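Local coordinates for endoglucanase (Clostridium thermocellum, PDB 2YIK), which probably hydrolyses internal beta-1,4-glucosidic links of cellulose as a family 9 glycoside hydrolase, at residues S98-D103 with V177-H182; G106-S111 with C168-A173. All coordinates share one frame; numbering follows the deposited sequence.

Contact 1: residues S98-D103 with V177-H182. With CA (calcium ion), chain D.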
loop_
_atom_site.group_PDB
_atom_site.type_symbol
_atom_site.label_atom_id
_atom_site.label_comp_id
_atom_site.label_asym_id
_atom_site.label_seq_id
_atom_site.Cartn_x
_atom_site.Cartn_y
_atom_site.Cartn_z
ATOM N N SER A 98 26.508 5.271 -17.530
ATOM C CA SER A 98 27.350 5.370 -16.343
ATOM C C SER A 98 26.576 5.522 -15.037
ATOM O O SER A 98 27.116 5.255 -13.966
ATOM C CB SER A 98 28.374 6.506 -16.493
ATOM O OG SER A 98 27.745 7.745 -16.758
ATOM N N VAL A 99 25.317 5.947 -15.117
ATOM C CA VAL A 99 24.501 6.089 -13.914
ATOM C C VAL A 99 23.616 4.860 -13.755
ATOM O O VAL A 99 23.411 4.376 -12.647
ATOM C CB VAL A 99 23.637 7.383 -13.951
ATOM C CG1 VAL A 99 22.529 7.319 -12.904
ATOM C CG2 VAL A 99 24.524 8.589 -13.668
ATOM N N LEU A 100 23.115 4.341 -14.867
ATOM C CA LEU A 100 22.267 3.158 -14.835
ATOM C C LEU A 100 23.060 1.885 -14.537
ATOM O O LEU A 100 22.539 0.949 -13.925
ATOM C CB LEU A 100 21.560 2.980 -16.180
ATOM C CG LEU A 100 20.555 4.040 -16.644
ATOM C CD1 LEU A 100 20.145 3.777 -18.089
ATOM C CD2 LEU A 100 19.342 4.015 -15.726
ATOM N N ASP A 101 24.324 1.867 -14.957
ATOM C CA ASP A 101 25.188 0.695 -14.818
ATOM C C ASP A 101 26.646 1.111 -14.533
ATOM O O ASP A 101 27.543 0.834 -15.328
ATOM C CB ASP A 101 25.073 -0.102 -16.138
ATOM C CG ASP A 101 25.893 -1.374 -16.146
ATOM O OD1 ASP A 101 26.122 -1.936 -15.069
ATOM O OD2 ASP A 101 26.292 -1.824 -17.239
ATOM N N PRO A 102 26.900 1.750 -13.371
ATOM C CA PRO A 102 28.246 2.204 -13.002
ATOM C C PRO A 102 29.349 1.160 -13.156
ATOM O O PRO A 102 30.446 1.480 -13.607
ATOM C CB PRO A 102 28.092 2.633 -11.539
ATOM C CG PRO A 102 26.637 2.904 -11.389
ATOM C CD PRO A 102 26.013 1.801 -12.198
ATOM N N ASP A 103 29.060 -0.084 -12.776
ATOM C CA ASP A 103 30.062 -1.139 -12.861
ATOM C C ASP A 103 30.269 -1.686 -14.273
ATOM O O ASP A 103 31.185 -2.474 -14.510
ATOM C CB ASP A 103 29.710 -2.283 -11.910
ATOM C CG ASP A 103 28.343 -2.845 -12.177
ATOM O OD1 ASP A 103 27.359 -2.099 -12.022
ATOM O OD2 ASP A 103 28.254 -4.025 -12.550
ATOM N N VAL A 177 17.304 12.161 -9.860
ATOM C CA VAL A 177 16.758 10.907 -10.371
ATOM C C VAL A 177 16.863 10.882 -11.893
ATOM O O VAL A 177 16.434 11.811 -12.576
ATOM C CB VAL A 177 15.271 10.721 -9.977
ATOM C CG1 VAL A 177 14.715 9.473 -10.647
ATOM C CG2 VAL A 177 15.137 10.614 -8.462
ATOM N N VAL A 178 17.437 9.807 -12.414
ATOM C CA VAL A 178 17.612 9.636 -13.846
ATOM C C VAL A 178 16.552 8.672 -14.394
ATOM O O VAL A 178 16.011 8.872 -15.483
ATOM C CB VAL A 178 19.038 9.103 -14.143
ATOM C CG1 VAL A 178 19.140 8.626 -15.579
ATOM C CG2 VAL A 178 20.064 10.208 -13.877
ATOM N N ALA A 179 16.257 7.631 -13.625
ATOM C CA ALA A 179 15.253 6.647 -14.008
ATOM C C ALA A 179 14.760 5.907 -12.765
ATOM O O ALA A 179 15.485 5.769 -11.771
ATOM C CB ALA A 179 15.836 5.657 -15.011
ATOM N N PHE A 180 13.516 5.446 -12.821
ATOM C CA PHE A 180 12.933 4.696 -11.721
ATOM C C PHE A 180 12.234 3.465 -12.271
ATOM O O PHE A 180 11.313 3.577 -13.083
ATOM C CB PHE A 180 11.919 5.547 -10.949
ATOM C CG PHE A 180 11.164 4.781 -9.891
ATOM C CD1 PHE A 180 11.811 4.323 -8.742
ATOM C CD2 PHE A 180 9.819 4.466 -10.070
ATOM C CE1 PHE A 180 11.123 3.577 -7.781
ATOM C CE2 PHE A 180 9.121 3.717 -9.110
ATOM C CZ PHE A 180 9.775 3.268 -7.972
ATOM N N CYS A 181 12.679 2.288 -11.853
ATOM C CA CYS A 181 12.031 1.069 -12.310
ATOM C C CYS A 181 10.801 0.879 -11.438
ATOM O O CYS A 181 10.907 0.629 -10.238
ATOM C CB CYS A 181 12.941 -0.150 -12.173
ATOM S SG CYS A 181 12.106 -1.693 -12.669
ATOM N N HIS A 182 9.634 0.992 -12.059
ATOM C CA HIS A 182 8.374 0.869 -11.342
ATOM C C HIS A 182 7.680 -0.477 -11.513
ATOM O O HIS A 182 6.720 -0.766 -10.809
ATOM C CB HIS A 182 7.414 1.966 -11.805
ATOM C CG HIS A 182 6.969 1.815 -13.224
ATOM N ND1 HIS A 182 7.691 2.309 -14.296
ATOM C CD2 HIS A 182 5.890 1.201 -13.758
ATOM C CE1 HIS A 182 7.072 2.007 -15.420
ATOM N NE2 HIS A 182 5.973 1.332 -15.122
HETATM CA CA CA D . 25.496 -3.567 -13.200
#
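Val99 and Val178 have nearly the same first torsion, 164° and 167°, yet they offer different branches to each other. Val99 uses CG1, the methyl set opposite its own backbone N, and Val178 uses CG2, the methyl lying beside its N. The two meet at 3.9 Å between Val99 CG1 and Val178 CG2, with the side chains crossing at a slant. Leu100 starts pointing across the line of approach rather than at the strand, but its end turns inward, and methyl CD2 comes within 3.9 Å of Ala179 CB. The last turn of helix 90-100 is thus laid on strand 177-184 at two consecutive positions. Val178 and Ala179 form a classic beta bulge opposite Phe170, consistent with two successive residues both pointing toward the helix.

Just past the helix end, the chain turns to calcium. Asp101 OD1 lies 2.6 Å from the ion, and the Asp103 carboxylate reaches it with both oxygens, OD1 at 2.6 Å and OD2 at 2.9 Å; Asp105 and the carbonyl oxygen of Lys107 complete the protein ligands. What joins helix and strand here is van der Waals contact between methyls, with no polar bond between the two segments, while the charged chemistry is kept to the adjoining loop.

Contact 2: residues G106-S111 with C168-A173. With CA (calcium ion), chain D.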
loop_
_atom_site.group_PDB
_atom_site.type_symbol
_atom_site.label_atom_id
_atom_site.label_comp_id
_atom_site.label_asym_id
_atom_site.label_seq_id
_atom_site.Cartn_x
_atom_site.Cartn_y
_atom_site.Cartn_z
ATOM N N GLY A 106 26.686 -4.485 -17.747
ATOM C CA GLY A 106 25.521 -4.552 -18.620
ATOM C C GLY A 106 24.225 -5.072 -18.017
ATOM O O GLY A 106 23.295 -5.428 -18.743
ATOM N N LYS A 107 24.154 -5.115 -16.691
ATOM C CA LYS A 107 22.959 -5.599 -16.015
ATOM C C LYS A 107 22.565 -4.686 -14.857
ATOM O O LYS A 107 23.400 -3.998 -14.301
ATOM C CB LYS A 107 23.210 -7.021 -15.505
ATOM C CG LYS A 107 23.310 -8.054 -16.616
ATOM C CD LYS A 107 24.339 -9.119 -16.295
ATOM C CE LYS A 107 24.335 -10.247 -17.335
ATOM N NZ LYS A 107 23.638 -9.851 -18.595
ATOM N N VAL A 108 21.285 -4.642 -14.513
ATOM C CA VAL A 108 20.869 -3.826 -13.379
ATOM C C VAL A 108 20.082 -4.715 -12.430
ATOM O O VAL A 108 19.519 -5.731 -12.841
ATOM C CB VAL A 108 20.003 -2.623 -13.806
ATOM C CG1 VAL A 108 20.818 -1.689 -14.700
ATOM C CG2 VAL A 108 18.755 -3.102 -14.507
ATOM N N ASP A 109 20.058 -4.332 -11.159
ATOM C CA ASP A 109 19.355 -5.092 -10.137
ATOM C C ASP A 109 18.013 -4.455 -9.757
ATOM O O ASP A 109 17.971 -3.437 -9.065
ATOM C CB ASP A 109 20.250 -5.210 -8.898
ATOM C CG ASP A 109 19.628 -6.050 -7.796
ATOM O OD1 ASP A 109 18.493 -6.550 -7.967
ATOM O OD2 ASP A 109 20.285 -6.208 -6.743
ATOM N N VAL A 110 16.916 -5.043 -10.225
ATOM C CA VAL A 110 15.590 -4.532 -9.885
ATOM C C VAL A 110 14.830 -5.624 -9.130
ATOM O O VAL A 110 13.609 -5.755 -9.240
ATOM C CB VAL A 110 14.779 -4.093 -11.136
ATOM C CG1 VAL A 110 15.413 -2.856 -11.758
ATOM C CG2 VAL A 110 14.705 -5.215 -12.139
ATOM N N SER A 111 15.580 -6.397 -8.351
ATOM C CA SER A 111 15.021 -7.478 -7.557
ATOM C C SER A 111 14.541 -6.960 -6.204
ATOM O O SER A 111 14.898 -5.858 -5.777
ATOM C CB SER A 111 16.071 -8.568 -7.325
ATOM O OG SER A 111 17.044 -8.144 -6.381
ATOM N N CYS A 168 15.697 0.672 -7.012
ATOM C CA CYS A 168 15.105 0.937 -8.324
ATOM C C CYS A 168 15.169 2.400 -8.747
ATOM O O CYS A 168 14.770 2.755 -9.857
ATOM C CB CYS A 168 13.655 0.446 -8.349
ATOM S SG CYS A 168 13.492 -1.367 -8.413
ATOM N N THR A 169 15.660 3.251 -7.853
ATOM C CA THR A 169 15.786 4.663 -8.166
ATOM C C THR A 169 17.239 4.911 -8.551
ATOM O O THR A 169 18.125 4.906 -7.694
ATOM C CB THR A 169 15.420 5.558 -6.963
ATOM O OG1 THR A 169 14.112 5.209 -6.482
ATOM C CG2 THR A 169 15.424 7.032 -7.375
ATOM N N PHE A 170 17.472 5.101 -9.845
ATOM C CA PHE A 170 18.808 5.351 -10.373
ATOM C C PHE A 170 19.061 6.858 -10.401
ATOM O O PHE A 170 18.440 7.590 -11.179
ATOM C CB PHE A 170 18.912 4.732 -11.768
ATOM C CG PHE A 170 18.711 3.245 -11.771
ATOM C CD1 PHE A 170 17.424 2.707 -11.788
ATOM C CD2 PHE A 170 19.795 2.380 -11.653
ATOM C CE1 PHE A 170 17.221 1.332 -11.686
ATOM C CE2 PHE A 170 19.603 1.002 -11.553
ATOM C CZ PHE A 170 18.313 0.478 -11.564
ATOM N N ARG A 171 19.966 7.308 -9.533
ATOM C CA ARG A 171 20.294 8.726 -9.404
ATOM C C ARG A 171 21.754 9.024 -9.742
ATOM O O ARG A 171 22.618 8.160 -9.583
ATOM C CB ARG A 171 20.035 9.180 -7.961
ATOM C CG ARG A 171 18.686 8.768 -7.394
ATOM C CD ARG A 171 18.705 8.808 -5.867
ATOM N NE ARG A 171 18.751 10.169 -5.341
ATOM C CZ ARG A 171 19.037 10.474 -4.076
ATOM N NH1 ARG A 171 19.315 9.516 -3.201
ATOM N NH2 ARG A 171 19.027 11.739 -3.679
ATOM N N ASP A 172 22.031 10.241 -10.205
ATOM C CA ASP A 172 23.413 10.598 -10.482
ATOM C C ASP A 172 24.020 10.944 -9.116
ATOM O O ASP A 172 23.296 10.987 -8.111
ATOM C CB ASP A 172 23.512 11.757 -11.492
ATOM C CG ASP A 172 22.936 13.061 -10.980
ATOM O OD1 ASP A 172 22.727 13.223 -9.758
ATOM O OD2 ASP A 172 22.704 13.948 -11.827
ATOM N N ALA A 173 25.330 11.164 -9.067
ATOM C CA ALA A 173 26.008 11.438 -7.803
ATOM C C ALA A 173 25.496 12.646 -7.041
ATOM O O ALA A 173 25.702 12.742 -5.838
ATOM C CB ALA A 173 27.518 11.557 -8.027
HETATM CA CA CA D . 25.496 -3.567 -13.200
#
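Apolar contacts carry the whole of this interface, and most of them converge on Phe170. Its ring atom CZ is 4.2 Å from Val108 CB, which approaches obliquely. Val110 comes from another direction: its methyl CG1 lies near the plane of the ring, at the edge, 4.4 Å from Phe170 CZ. The same valine also meets the sulfur of Cys168, with 4.1 Å between Val110 CB and Cys168 SG. A chi1 of -73° on Cys168 swings SG to the side of its own backbone N, where it can lie against Val110. Two valines, one ring end and one sulfur therefore close a buried seam between the segments.

Polar bonding is confined to 106-111. Asp109 OD1 takes two donors from Ser111. The backbone N, 2.9 Å from OD1, comes in nearly along the C-O axis, and an N-H...O angle of 159° shows a fairly straight bond; acceptance from the N two residues on makes this an Asx turn. Ser111 OG, 2.7 Å from Asp109 OD1, is received on the syn lone pair of OD1, the side of the other carboxylate oxygen. The double grip closes the turn Asp109-Val110-Ser111, with Val110 at its middle.

Metal binding supplies the third element: the carbonyl oxygen of Lys107 lies 2.4 Å from calcium, one residue before Val108.

In the fold, strand 107-108 pairs antiparallel with strand 79-80, whose Leu79 touches both valines. Strand 169-171 belongs to a different sheet: it pairs antiparallel with strand 177-184, and its side chains also reach helix 238-257, where Arg171 makes a salt bridge with Asp246 and a cation-pi contact with Tyr247.

The centres of contacts 1 and 2 are 4 Å apart, and contact 2 is nested within the chain loop that contact 1 closes. Phe170 joins them: its backbone O lies 2.7 Å from Val178 N, a probable hydrogen bond, and its ring atom CG lies 4.1 Å from Leu100 CD2. In the calcium loop, Asp101 OD2 is 2.7 Å from Gly106 N, a probable hydrogen bond, and 98-103 and 106-111 both contribute ligands to the ion. One ion thus ties together the first segments of both contacts. Neither contact lies at the predicted active-site residue His451; the bound zinc is about 11 Å from the Val110 side chain.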